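Local atomic coordinates of Cif-like 1 (Burkholderia cenocepacia, PDB entry 7JQY), a protein that probably hydrolyses epoxides, as a Cif-like enzyme of the alpha/beta hydrolase fold that assembles into an octamer. Residues Thr138-Leu143 and Leu246-Leu251. The protein carries 1 engineered substitution. Sequence-based numbering, arbitrary orientation.
Sequences TEIVKL and LPMPVL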
loop_
_atom_site.group_PDB
_atom_site.type_symbol
_atom_site.label_atom_id
_atom_site.label_comp_id
_atom_site.label_asym_id
_atom_site.label_seq_id
_atom_site.Cartn_x
_atom_site.Cartn_y
_atom_site.Cartn_z
ATOM N N THR B 138 -28.943 -43.067 13.406
ATOM C CA THR B 138 -28.420 -44.429 13.478
ATOM C C THR B 138 -26.944 -44.482 13.108
ATOM O O THR B 138 -26.227 -45.393 13.540
ATOM C CB THR B 138 -29.249 -45.369 12.600
ATOM O OG1 THR B 138 -29.125 -44.989 11.226
ATOM C CG2 THR B 138 -30.725 -45.315 13.010
ATOM N N GLU B 139 -26.478 -43.526 12.303
ATOM C CA GLU B 139 -25.115 -43.524 11.787
ATOM C C GLU B 139 -24.098 -42.896 12.734
ATOM O O GLU B 139 -22.895 -43.012 12.481
ATOM C CB GLU B 139 -25.071 -42.801 10.433
ATOM C CG GLU B 139 -25.948 -43.461 9.387
ATOM C CD GLU B 139 -25.912 -42.762 8.043
ATOM O OE1 GLU B 139 -24.902 -42.082 7.747
ATOM O OE2 GLU B 139 -26.896 -42.903 7.277
ATOM N N ILE B 140 -24.530 -42.258 13.817
ATOM C CA ILE B 140 -23.625 -41.648 14.787
ATOM C C ILE B 140 -23.616 -42.530 16.027
ATOM O O ILE B 140 -24.603 -42.582 16.770
ATOM C CB ILE B 140 -24.043 -40.212 15.136
ATOM C CG1 ILE B 140 -24.035 -39.320 13.893
ATOM C CG2 ILE B 140 -23.150 -39.638 16.229
ATOM C CD1 ILE B 140 -22.739 -39.370 13.103
ATOM N N VAL B 141 -22.498 -43.220 16.255
ATOM C CA VAL B 141 -22.364 -44.066 17.440
ATOM C C VAL B 141 -22.335 -43.210 18.701
ATOM O O VAL B 141 -23.127 -43.405 19.629
ATOM C CB VAL B 141 -21.107 -44.945 17.328
ATOM C CG1 VAL B 141 -20.990 -45.872 18.522
ATOM C CG2 VAL B 141 -21.136 -45.731 16.048
ATOM N N LYS B 142 -21.414 -42.249 18.748
ATOM C CA LYS B 142 -21.278 -41.329 19.869
ATOM C C LYS B 142 -20.934 -39.951 19.321
ATOM O O LYS B 142 -20.333 -39.823 18.248
ATOM C CB LYS B 142 -20.202 -41.789 20.863
ATOM C CG LYS B 142 -20.599 -42.993 21.699
ATOM C CD LYS B 142 -19.424 -43.515 22.503
ATOM C CE LYS B 142 -19.804 -44.764 23.278
ATOM N NZ LYS B 142 -18.604 -45.499 23.771
ATOM N N LEU B 143 -21.325 -38.921 20.065
ATOM C CA LEU B 143 -21.156 -37.535 19.648
ATOM C C LEU B 143 -20.564 -36.734 20.800
ATOM O O LEU B 143 -21.059 -36.814 21.930
ATOM C CB LEU B 143 -22.499 -36.941 19.210
ATOM C CG LEU B 143 -22.548 -35.444 18.932
ATOM C CD1 LEU B 143 -21.750 -35.115 17.677
ATOM C CD2 LEU B 143 -23.990 -34.969 18.814
ATOM N N LEU B 246 -31.563 -36.499 20.718
ATOM C CA LEU B 246 -30.667 -37.484 20.138
ATOM C C LEU B 246 -30.605 -38.722 21.028
ATOM O O LEU B 246 -30.593 -38.606 22.258
ATOM C CB LEU B 246 -29.265 -36.903 19.941
ATOM C CG LEU B 246 -29.148 -35.701 18.998
ATOM C CD1 LEU B 246 -27.756 -35.090 19.089
ATOM C CD2 LEU B 246 -29.482 -36.086 17.565
ATOM N N PRO B 247 -30.584 -39.920 20.437
ATOM C CA PRO B 247 -30.587 -41.153 21.236
ATOM C C PRO B 247 -29.206 -41.669 21.613
ATOM O O PRO B 247 -29.071 -42.406 22.594
ATOM C CB PRO B 247 -31.302 -42.146 20.315
ATOM C CG PRO B 247 -30.921 -41.683 18.929
ATOM C CD PRO B 247 -30.738 -40.186 18.992
ATOM N N MET B 248 -28.184 -41.346 20.823
ATOM C CA MET B 248 -26.853 -41.869 21.089
ATOM C C MET B 248 -26.210 -41.130 22.260
ATOM O O MET B 248 -26.560 -39.984 22.548
ATOM C CB MET B 248 -25.988 -41.766 19.828
ATOM C CG MET B 248 -25.442 -40.378 19.551
ATOM S SD MET B 248 -26.701 -39.245 18.919
ATOM C CE MET B 248 -27.187 -40.094 17.421
ATOM N N PRO B 249 -25.237 -41.753 22.930
ATOM C CA PRO B 249 -24.543 -41.062 24.026
ATOM C C PRO B 249 -23.824 -39.812 23.538
ATOM O O PRO B 249 -23.224 -39.792 22.458
ATOM C CB PRO B 249 -23.551 -42.113 24.541
ATOM C CG PRO B 249 -24.113 -43.418 24.109
ATOM C CD PRO B 249 -24.809 -43.158 22.803
ATOM N N VAL B 250 -23.886 -38.766 24.357
ATOM C CA VAL B 250 -23.345 -37.458 24.020
ATOM C C VAL B 250 -22.456 -36.987 25.158
ATOM O O VAL B 250 -22.796 -37.155 26.335
ATOM C CB VAL B 250 -24.465 -36.433 23.752
ATOM C CG1 VAL B 250 -23.877 -35.040 23.553
ATOM C CG2 VAL B 250 -25.297 -36.865 22.550
ATOM N N LEU B 251 -21.303 -36.423 24.801
ATOM C CA LEU B 251 -20.354 -35.838 25.742
ATOM C C LEU B 251 -20.236 -34.351 25.445
ATOM O O LEU B 251 -20.116 -33.965 24.276
ATOM C CB LEU B 251 -18.984 -36.516 25.639
ATOM C CG LEU B 251 -17.804 -35.886 26.389
ATOM C CD1 LEU B 251 -17.949 -36.066 27.886
ATOM C CD2 LEU B 251 -16.475 -36.471 25.899
#
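Met248 folds its side chain against the carbonyls of Ile140 and Val141, where the chain turns a corner at Val141: CB lies 3.3 Å from Val141 O, and the terminal CE lies 3.9 Å from Ile140 CB. Its CG sits between the backbone N and the carbonyl carbon (chi1 78°), and beyond a further bend at chi2, chi3 (-60°) turns CE back to 3.6 Å from Ile140 O. Beside it, Pro249 presents its ring carbon CD to Val141 O, while its CB meets CG of Lys142. Beyond the corner the two chains run parallel. Leu143 hydrogen-bonds through both its N and its O to the same neighbouring strand, bracketing Val250: N to Pro249 O at 3.2 Å, O to Leu251 N at 2.9 Å, a pairing characteristic of parallel strands. Val250 CA adds a CH...O contact to the same Leu143 O. Leu143 and Val250 send their side chains to one face of the sheet, where Leu143 CD2 meets Leu246 CD1 at 3.8 Å, the two side chains crossing at about a right angle. Helix 124-135 packs on this face, touching Ile140, Leu143 and Leu246. The extended Lys142 chain leads away from the 246-251 segment, and NZ hydrogen-bonds to Phe301 O of helix 291-303, which also packs on Pro249 and Leu251. The contact thus joins the neighbouring parallel strands 140-146 and 250-255 in the central alpha/beta hydrolase sheet, flanked by strands 117-122 and 274-279.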